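Peptidase M16 C-terminal domain-containing protein (Enterococcus faecalis, PDB 3D3Y) is of unknown function but resembles the M16 peptidases, and is probably a member of that group without catalytic activity. Local coordinates at residues Thr39-Thr44 against Val177-Glu182; Arg43-Ser48 against Glu137-Tyr142; Glu298-Tyr303 against Arg326-Arg331. All blocks are in the same frame, centred on the assembly; numbering follows the deposited sequence.

In the fold
Contacts 1 and 2 are neighbours in the first half of the chain. Both use helix 40-52, and their centres lie about 8 Å apart. L180 of contact 1 touches L45 and L139 of contact 2, so helices 40-52, 129-148 and 177-182 pack as one group. Contact 3 stands apart, with its centre about 37 Å from the centre of each of the others. It sits nearer the surface and joins a loop to helix 326-341. No hydrogen bond crosses any of the three. Contact 2 is purely aliphatic and buried. Contact 1 adds a threonine hydroxyl beside an alanine. Contact 3 sets a leucine methyl on a glutamine amide.

Contact 1 of 3, residues Thr39-Thr44 against Val177-Glu182; sequences TITKRT and VAALAE
T41 lays its side chain over A179 and L180, one branch on each. The contact is a helix-helix packing in the first half of the M16-type fold. Helix 40-52 meets the short helix 177-182, with CA of T41 and CA of L180 6.2 Å apart. OG1 of T41 faces the methyl group of A179, and OG1 to CB measures 3.3 Å. The hydroxyl also has a weak hydrogen bond with N of T176, just before the second segment. The methyl branch of T41 turns to the backbone of L180. CG2 comes within 3.7 Å of CA of L180 and lies equally near N of that residue. The threonine torsion explains this division. CG2 stands trans to the backbone N of T41, and OG1 is placed beside that N (chi1 -61°).

L180 also offers its side chain, since CB lies 4.0 Å from CG2 of T41. Beyond that, the leucine turns to helix 129-148, where it touches K140 and L143. It thus touches both of the other helices, 40-52 and 129-148.

Charged groups tie the neighbourhood together. NZ of K42 forms a salt bridge with E183 and a hydrogen bond with O of E38. The buried guanidinium of R43 points elsewhere, to a salt bridge with D199 and hydrogen bonds with Y191 and H86.

In the first turn of helix 40-52 one carbonyl oxygen accepts two hydrogen bonds. O of I40 takes N of T44 at 3.0 Å, as expected in a helix. It also takes the hydroxyl of T44, which donates from OG1 to O of I40 over 2.9 Å. The two donors reach this oxygen from opposite faces of its carbonyl plane, the hydroxyl tilted 34° from it.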
loop_
_atom_site.group_PDB
_atom_site.type_symbol
_atom_site.label_atom_id
_atom_site.label_comp_id
_atom_site.label_asym_id
_atom_site.label_seq_id
_atom_site.Cartn_x
_atom_site.Cartn_y
_atom_site.Cartn_z
ATOM N N THR A 39 15.338 6.532 3.394
ATOM C CA THR A 39 15.260 6.057 2.005
ATOM C C THR A 39 13.864 6.079 1.370
ATOM O O THR A 39 13.737 5.769 0.206
ATOM C CB THR A 39 15.782 4.624 1.832
ATOM O OG1 THR A 39 14.919 3.714 2.528
ATOM C CG2 THR A 39 17.270 4.494 2.336
ATOM N N ILE A 40 12.824 6.439 2.114
ATOM C CA ILE A 40 11.453 6.427 1.542
ATOM C C ILE A 40 11.312 7.367 0.349
ATOM O O ILE A 40 10.817 6.980 -0.708
ATOM C CB ILE A 40 10.386 6.741 2.617
ATOM C CG1 ILE A 40 10.228 5.545 3.567
ATOM C CG2 ILE A 40 9.003 7.068 1.995
ATOM C CD1 ILE A 40 9.541 5.905 4.934
ATOM N N THR A 41 11.710 8.617 0.537
ATOM C CA THR A 41 11.611 9.607 -0.520
ATOM C C THR A 41 12.583 9.282 -1.661
ATOM O O THR A 41 12.268 9.498 -2.844
ATOM C CB THR A 41 11.920 11.053 0.017
ATOM O OG1 THR A 41 10.975 11.398 1.029
ATOM C CG2 THR A 41 11.837 12.078 -1.136
ATOM N N LYS A 42 13.751 8.750 -1.312
ATOM C CA LYS A 42 14.720 8.308 -2.327
ATOM C C LYS A 42 14.109 7.214 -3.204
ATOM O O LYS A 42 14.173 7.288 -4.434
ATOM C CB LYS A 42 15.995 7.789 -1.656
ATOM C CG LYS A 42 16.914 8.917 -1.145
ATOM C CD LYS A 42 18.096 8.333 -0.425
ATOM C CE LYS A 42 19.045 9.437 0.084
ATOM N NZ LYS A 42 18.423 9.969 1.330
ATOM N N ARG A 43 13.511 6.206 -2.576
ATOM C CA ARG A 43 12.841 5.140 -3.334
ATOM C C ARG A 43 11.727 5.699 -4.205
ATOM O O ARG A 43 11.578 5.317 -5.373
ATOM C CB ARG A 43 12.306 4.064 -2.382
ATOM C CG ARG A 43 13.439 3.278 -1.754
ATOM C CD ARG A 43 13.013 2.410 -0.571
ATOM N NE ARG A 43 12.253 1.187 -0.920
ATOM C CZ ARG A 43 12.790 0.053 -1.370
ATOM N NH1 ARG A 43 14.093 -0.018 -1.646
ATOM N NH2 ARG A 43 12.008 -1.013 -1.599
ATOM N N THR A 44 10.902 6.558 -3.641
ATOM C CA THR A 44 9.816 7.185 -4.430
ATOM C C THR A 44 10.314 7.914 -5.675
ATOM O O THR A 44 9.759 7.722 -6.780
ATOM C CB THR A 44 8.964 8.126 -3.551
ATOM O OG1 THR A 44 8.501 7.380 -2.437
ATOM C CG2 THR A 44 7.759 8.739 -4.299
ATOM N N VAL A 177 7.774 16.480 1.178
ATOM C CA VAL A 177 8.399 17.569 0.409
ATOM C C VAL A 177 9.745 18.013 1.009
ATOM O O VAL A 177 10.706 18.270 0.274
ATOM C CB VAL A 177 7.402 18.723 0.269
ATOM C CG1 VAL A 177 8.032 19.952 -0.347
ATOM C CG2 VAL A 177 6.253 18.231 -0.592
ATOM N N ALA A 178 9.801 18.090 2.342
ATOM C CA ALA A 178 11.029 18.459 3.056
ATOM C C ALA A 178 12.179 17.490 2.752
ATOM O O ALA A 178 13.313 17.905 2.522
ATOM C CB ALA A 178 10.771 18.545 4.573
ATOM N N ALA A 179 11.881 16.199 2.742
ATOM C CA ALA A 179 12.881 15.195 2.440
ATOM C C ALA A 179 13.302 15.292 0.975
ATOM O O ALA A 179 14.486 15.187 0.637
ATOM C CB ALA A 179 12.326 13.823 2.751
ATOM N N LEU A 180 12.334 15.564 0.102
ATOM C CA LEU A 180 12.614 15.664 -1.323
ATOM C C LEU A 180 13.594 16.800 -1.655
ATOM O O LEU A 180 14.475 16.645 -2.519
ATOM C CB LEU A 180 11.309 15.875 -2.092
ATOM C CG LEU A 180 11.457 16.017 -3.601
ATOM C CD1 LEU A 180 12.185 14.776 -4.162
ATOM C CD2 LEU A 180 10.079 16.176 -4.254
ATOM N N ALA A 181 13.428 17.935 -0.983
ATOM C CA ALA A 181 14.189 19.153 -1.280
ATOM C C ALA A 181 15.696 18.927 -1.313
ATOM O O ALA A 181 16.402 19.550 -2.119
ATOM C CB ALA A 181 13.870 20.259 -0.264
ATOM N N GLU A 182 16.177 18.071 -0.410
ATOM C CA GLU A 182 17.612 17.830 -0.233
ATOM C C GLU A 182 18.173 16.802 -1.208
ATOM O O GLU A 182 19.394 16.688 -1.347
ATOM C CB GLU A 182 17.903 17.386 1.195
ATOM C CG GLU A 182 17.563 18.467 2.228
ATOM C CD GLU A 182 18.389 18.356 3.515
ATOM O OE1 GLU A 182 18.788 17.220 3.879
ATOM O OE2 GLU A 182 18.631 19.415 4.159
#

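Contact 2 of 3, residues Arg43-Ser48 against Glu137-Tyr142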
loop_
_atom_site.group_PDB
_atom_site.type_symbol
_atom_site.label_atom_id
_atom_site.label_comp_id
_atom_site.label_asym_id
_atom_site.label_seq_id
_atom_site.Cartn_x
_atom_site.Cartn_y
_atom_site.Cartn_z
ATOM N N ARG A 43 13.511 6.206 -2.576
ATOM C CA ARG A 43 12.841 5.140 -3.334
ATOM C C ARG A 43 11.727 5.699 -4.205
ATOM O O ARG A 43 11.578 5.317 -5.373
ATOM C CB ARG A 43 12.306 4.064 -2.382
ATOM C CG ARG A 43 13.439 3.278 -1.754
ATOM C CD ARG A 43 13.013 2.410 -0.571
ATOM N NE ARG A 43 12.253 1.187 -0.920
ATOM C CZ ARG A 43 12.790 0.053 -1.370
ATOM N NH1 ARG A 43 14.093 -0.018 -1.646
ATOM N NH2 ARG A 43 12.008 -1.013 -1.599
ATOM N N THR A 44 10.902 6.558 -3.641
ATOM C CA THR A 44 9.816 7.185 -4.430
ATOM C C THR A 44 10.314 7.914 -5.675
ATOM O O THR A 44 9.759 7.722 -6.780
ATOM C CB THR A 44 8.964 8.126 -3.551
ATOM O OG1 THR A 44 8.501 7.380 -2.437
ATOM C CG2 THR A 44 7.759 8.739 -4.299
ATOM N N LEU A 45 11.311 8.773 -5.508
ATOM C CA LEU A 45 11.848 9.517 -6.655
ATOM C C LEU A 45 12.549 8.589 -7.654
ATOM O O LEU A 45 12.425 8.749 -8.880
ATOM C CB LEU A 45 12.828 10.619 -6.199
ATOM C CG LEU A 45 13.502 11.487 -7.289
ATOM C CD1 LEU A 45 12.408 12.147 -8.224
ATOM C CD2 LEU A 45 14.324 12.580 -6.602
ATOM N N LEU A 46 13.300 7.629 -7.130
ATOM C CA LEU A 46 13.950 6.638 -7.974
ATOM C C LEU A 46 12.941 5.905 -8.880
ATOM O O LEU A 46 13.228 5.616 -10.040
ATOM C CB LEU A 46 14.701 5.631 -7.108
ATOM C CG LEU A 46 15.531 4.629 -7.910
ATOM C CD1 LEU A 46 16.653 5.314 -8.764
ATOM C CD2 LEU A 46 16.137 3.614 -6.940
ATOM N N SER A 47 11.778 5.563 -8.342
ATOM C CA SER A 47 10.787 4.874 -9.155
ATOM C C SER A 47 10.395 5.744 -10.361
ATOM O O SER A 47 10.167 5.213 -11.464
ATOM C CB SER A 47 9.564 4.459 -8.312
ATOM O OG SER A 47 8.716 5.558 -8.026
ATOM N N SER A 48 10.326 7.071 -10.186
ATOM C CA SER A 48 10.047 7.937 -11.335
ATOM C C SER A 48 11.232 8.001 -12.302
ATOM O O SER A 48 11.045 8.000 -13.500
ATOM C CB SER A 48 9.725 9.357 -10.905
ATOM O OG SER A 48 8.409 9.403 -10.405
ATOM N N GLU A 137 10.905 17.929 -9.761
ATOM C CA GLU A 137 9.818 18.898 -9.889
ATOM C C GLU A 137 8.448 18.201 -9.972
ATOM O O GLU A 137 7.507 18.670 -9.328
ATOM C CB GLU A 137 10.029 19.773 -11.129
ATOM C CG GLU A 137 11.168 20.776 -11.005
ATOM C CD GLU A 137 11.506 21.499 -12.319
ATOM O OE1 GLU A 137 10.948 21.162 -13.392
ATOM O OE2 GLU A 137 12.364 22.400 -12.271
ATOM N N ASN A 138 8.341 17.100 -10.740
ATOM C CA ASN A 138 7.085 16.331 -10.856
ATOM C C ASN A 138 6.657 15.731 -9.527
ATOM O O ASN A 138 5.489 15.809 -9.163
ATOM C CB ASN A 138 7.165 15.179 -11.880
ATOM C CG ASN A 138 7.215 15.672 -13.324
ATOM O OD1 ASN A 138 7.061 16.859 -13.577
ATOM N ND2 ASN A 138 7.461 14.758 -14.264
ATOM N N LEU A 139 7.615 15.167 -8.790
ATOM C CA LEU A 139 7.299 14.583 -7.510
ATOM C C LEU A 139 6.899 15.650 -6.506
ATOM O O LEU A 139 5.978 15.461 -5.750
ATOM C CB LEU A 139 8.434 13.678 -6.986
ATOM C CG LEU A 139 8.147 13.008 -5.633
ATOM C CD1 LEU A 139 6.913 12.076 -5.676
ATOM C CD2 LEU A 139 9.366 12.246 -5.085
ATOM N N LYS A 140 7.566 16.793 -6.519
ATOM C CA LYS A 140 7.169 17.861 -5.638
ATOM C C LYS A 140 5.716 18.281 -5.921
ATOM O O LYS A 140 4.915 18.495 -4.984
ATOM C CB LYS A 140 8.143 19.021 -5.786
ATOM C CG LYS A 140 7.876 20.176 -4.841
ATOM C CD LYS A 140 8.825 21.336 -5.111
ATOM C CE LYS A 140 8.760 22.316 -3.940
ATOM N NZ LYS A 140 8.907 23.698 -4.432
ATOM N N ALA A 141 5.374 18.392 -7.209
ATOM C CA ALA A 141 4.011 18.753 -7.605
ATOM C C ALA A 141 3.006 17.720 -7.064
ATOM O O ALA A 141 1.973 18.073 -6.523
ATOM C CB ALA A 141 3.912 18.855 -9.154
ATOM N N TYR A 142 3.342 16.445 -7.190
ATOM C CA TYR A 142 2.493 15.371 -6.665
ATOM C C TYR A 142 2.288 15.436 -5.162
ATOM O O TYR A 142 1.149 15.349 -4.679
ATOM C CB TYR A 142 3.071 14.034 -7.056
ATOM C CG TYR A 142 2.330 12.814 -6.535
ATOM C CD1 TYR A 142 1.073 12.473 -7.019
ATOM C CD2 TYR A 142 2.913 11.990 -5.598
ATOM C CE1 TYR A 142 0.417 11.352 -6.580
ATOM C CE2 TYR A 142 2.264 10.854 -5.145
ATOM C CZ TYR A 142 1.020 10.539 -5.642
ATOM O OH TYR A 142 0.375 9.410 -5.187
#
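L139 pushes its two methyl groups against T44 and L45 of helix 40-52. This is the tight part of the contact, and all three residues are buried. CD1 of L139 lies 3.7 Å from CG2 of T44, and the two side chains cross at about a right angle. CD2 of L139 is shared. It touches the same T44 methyl and also CB of L45, at 4.0 Å. With CG of L139 trans to its backbone N (chi1 -179°), the branched end reaches across to the facing helix. L45 continues the apolar layer to L188 of helix 185-198 and to F132. Behind it, OG of S47 donates to O of T44 at 2.7 Å, within the helix.

The other side of helix 129-148 is looser. E137 and A141 lie there, exposed to solvent. K140 is exposed too, though L180 of helix 177-182 meets it. N138 and Y142 are also exposed and make no close contact with residues 43-48.

In active M16 peptidases the equivalent helix pair probably carries the zinc ligands, the HXXEH motif and a later glutamate. Helix 40-52 has no histidine, which is consistent with an inactive member of this fold.

Contact 3 of 3, residues Glu298-Tyr303 against Arg326-Arg331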
loop_
_atom_site.group_PDB
_atom_site.type_symbol
_atom_site.label_atom_id
_atom_site.label_comp_id
_atom_site.label_asym_id
_atom_site.label_seq_id
_atom_site.Cartn_x
_atom_site.Cartn_y
_atom_site.Cartn_z
ATOM N N GLU A 298 -28.024 12.763 13.703
ATOM C CA GLU A 298 -27.543 13.945 14.425
ATOM C C GLU A 298 -27.047 15.043 13.482
ATOM O O GLU A 298 -26.945 16.187 13.890
ATOM C CB GLU A 298 -26.470 13.589 15.466
ATOM C CG GLU A 298 -26.864 12.475 16.426
ATOM C CD GLU A 298 -27.466 12.952 17.737
ATOM O OE1 GLU A 298 -27.837 14.155 17.857
ATOM O OE2 GLU A 298 -27.556 12.094 18.658
ATOM N N HIS A 299 -26.769 14.696 12.225
ATOM C CA HIS A 299 -26.270 15.646 11.231
ATOM C C HIS A 299 -25.045 16.443 11.760
ATOM O O HIS A 299 -24.946 17.653 11.561
ATOM C CB HIS A 299 -27.396 16.617 10.739
ATOM C CG HIS A 299 -28.698 15.936 10.380
ATOM N ND1 HIS A 299 -28.782 14.892 9.474
ATOM C CD2 HIS A 299 -29.968 16.172 10.794
ATOM C CE1 HIS A 299 -30.045 14.509 9.358
ATOM N NE2 HIS A 299 -30.784 15.268 10.151
ATOM N N LEU A 300 -24.126 15.777 12.457
ATOM C CA LEU A 300 -22.987 16.509 12.998
ATOM C C LEU A 300 -21.703 16.288 12.218
ATOM O O LEU A 300 -20.676 16.913 12.517
ATOM C CB LEU A 300 -22.760 16.209 14.478
ATOM C CG LEU A 300 -23.723 16.859 15.478
ATOM C CD1 LEU A 300 -23.057 16.766 16.820
ATOM C CD2 LEU A 300 -24.063 18.317 15.137
ATOM N N ALA A 301 -21.752 15.425 11.218
ATOM C CA ALA A 301 -20.588 15.232 10.368
ATOM C C ALA A 301 -21.030 15.162 8.928
ATOM O O ALA A 301 -22.092 14.610 8.632
ATOM C CB ALA A 301 -19.839 13.947 10.772
ATOM N N TYR A 302 -20.223 15.726 8.043
ATOM C CA TYR A 302 -20.453 15.630 6.592
ATOM C C TYR A 302 -20.114 14.239 6.115
ATOM O O TYR A 302 -20.706 13.741 5.167
ATOM C CB TYR A 302 -19.612 16.663 5.864
ATOM C CG TYR A 302 -20.009 18.046 6.238
ATOM C CD1 TYR A 302 -21.102 18.663 5.617
ATOM C CD2 TYR A 302 -19.334 18.744 7.252
ATOM C CE1 TYR A 302 -21.497 19.930 5.974
ATOM C CE2 TYR A 302 -19.742 20.045 7.614
ATOM C CZ TYR A 302 -20.831 20.609 6.966
ATOM O OH TYR A 302 -21.259 21.878 7.280
ATOM N N TYR A 303 -19.145 13.618 6.791
ATOM C CA TYR A 303 -18.825 12.222 6.570
ATOM C C TYR A 303 -18.153 11.690 7.805
ATOM O O TYR A 303 -17.518 12.449 8.550
ATOM C CB TYR A 303 -17.937 12.047 5.320
ATOM C CG TYR A 303 -16.575 12.697 5.439
ATOM C CD1 TYR A 303 -15.511 12.034 6.067
ATOM C CD2 TYR A 303 -16.355 13.973 4.923
ATOM C CE1 TYR A 303 -14.256 12.639 6.176
ATOM C CE2 TYR A 303 -15.122 14.582 5.015
ATOM C CZ TYR A 303 -14.081 13.935 5.628
ATOM O OH TYR A 303 -12.864 14.597 5.715
ATOM N N ARG A 326 -16.740 19.696 17.637
ATOM C CA ARG A 326 -15.667 18.734 17.900
ATOM C C ARG A 326 -15.981 17.807 19.076
ATOM O O ARG A 326 -15.953 16.570 18.937
ATOM C CB ARG A 326 -14.342 19.459 18.140
ATOM C CG ARG A 326 -13.210 18.574 18.682
ATOM C CD ARG A 326 -12.141 19.375 19.487
ATOM N NE ARG A 326 -10.900 18.593 19.654
ATOM C CZ ARG A 326 -10.649 17.753 20.660
ATOM N NH1 ARG A 326 -11.543 17.572 21.632
ATOM N NH2 ARG A 326 -9.495 17.084 20.700
ATOM N N ASN A 327 -16.304 18.405 20.225
ATOM C CA ASN A 327 -16.516 17.620 21.454
ATOM C C ASN A 327 -17.766 16.776 21.358
ATOM O O ASN A 327 -17.761 15.615 21.758
ATOM C CB ASN A 327 -16.510 18.521 22.697
ATOM C CG ASN A 327 -15.168 19.234 22.886
ATOM O OD1 ASN A 327 -14.108 18.633 22.733
ATOM N ND2 ASN A 327 -15.214 20.535 23.186
ATOM N N GLN A 328 -18.834 17.327 20.797
ATOM C CA GLN A 328 -20.046 16.522 20.609
ATOM C C GLN A 328 -19.850 15.352 19.636
ATOM O O GLN A 328 -20.370 14.251 19.868
ATOM C CB GLN A 328 -21.219 17.378 20.158
ATOM C CG GLN A 328 -22.526 16.645 20.240
ATOM C CD GLN A 328 -23.702 17.548 20.036
ATOM O OE1 GLN A 328 -23.562 18.782 19.976
ATOM N NE2 GLN A 328 -24.893 16.942 19.911
ATOM N N VAL A 329 -19.108 15.573 18.551
ATOM C CA VAL A 329 -18.789 14.481 17.648
ATOM C C VAL A 329 -17.939 13.412 18.375
ATOM O O VAL A 329 -18.170 12.222 18.204
ATOM C CB VAL A 329 -18.070 14.965 16.365
ATOM C CG1 VAL A 329 -17.577 13.757 15.515
ATOM C CG2 VAL A 329 -18.993 15.875 15.501
ATOM N N LEU A 330 -16.975 13.812 19.197
ATOM C CA LEU A 330 -16.183 12.795 19.901
ATOM C C LEU A 330 -17.051 11.962 20.835
ATOM O O LEU A 330 -16.873 10.752 20.926
ATOM C CB LEU A 330 -15.048 13.435 20.679
ATOM C CG LEU A 330 -13.933 14.109 19.897
ATOM C CD1 LEU A 330 -13.028 14.800 20.917
ATOM C CD2 LEU A 330 -13.179 13.029 19.090
ATOM N N ARG A 331 -17.996 12.614 21.528
ATOM C CA ARG A 331 -18.930 11.888 22.430
ATOM C C ARG A 331 -19.840 10.919 21.642
ATOM O O ARG A 331 -20.055 9.782 22.066
ATOM C CB ARG A 331 -19.759 12.860 23.290
ATOM C CG ARG A 331 -18.886 13.686 24.283
ATOM C CD ARG A 331 -19.734 14.581 25.253
ATOM N NE ARG A 331 -20.292 15.792 24.629
ATOM C CZ ARG A 331 -19.727 17.009 24.629
ATOM N NH1 ARG A 331 -18.547 17.231 25.211
ATOM N NH2 ARG A 331 -20.344 18.020 24.026
#
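OD1 of N327 accepts NH1 of R326 at 3.0 Å, on the helix whose next two residues, Q328 and V329, receive L300. The bond keeps OD1 close to the guanidinium plane, and the donor lies nearly in line with the C=O of N327, at 164°. NH2 of R326 has a second partner, a salt bridge to E245. R326 thus ties the first turn of helix 326-341 to N327 by a hydrogen bond and to E245 by a salt bridge.

On another side the loop 298-303 leans on it. L300 does most of the touching. Its CD1 stands over the flat of the Q328 amide, 3.4 Å from CD. CG of Q328 is almost as near, 3.5 Å from the same methyl. The glutamine chain is extended beyond CG and runs at about a right angle to the leucine. CG of L300 is set beside its backbone N (chi1 -75°), which sends the methyl end to Q328 and leaves CB for V329. CB of L300 meets CG2 of V329 at 3.9 Å. That same CG2 lies 3.6 Å from O of L300, a plain packing contact.

The rest of the setting is mixed. V329 is buried against L257 and V294, while L300 also touches N325 and L332. A bound 1,2-ethanediol, probably from the crystallisation liquor, lies about 5 Å from the side chain of L300. On the solvent side, the guanidinium of R331 has one face over O of N327, with that oxygen 3.7 Å above its plane.

The loop links helix 289-295 to the edge strand 303-309. Strand 314-321 then leads to helix 326-341, which packs on the sheet through L257. Such helix-on-sheet layering is typical of the alpha/beta domains of M16 proteins.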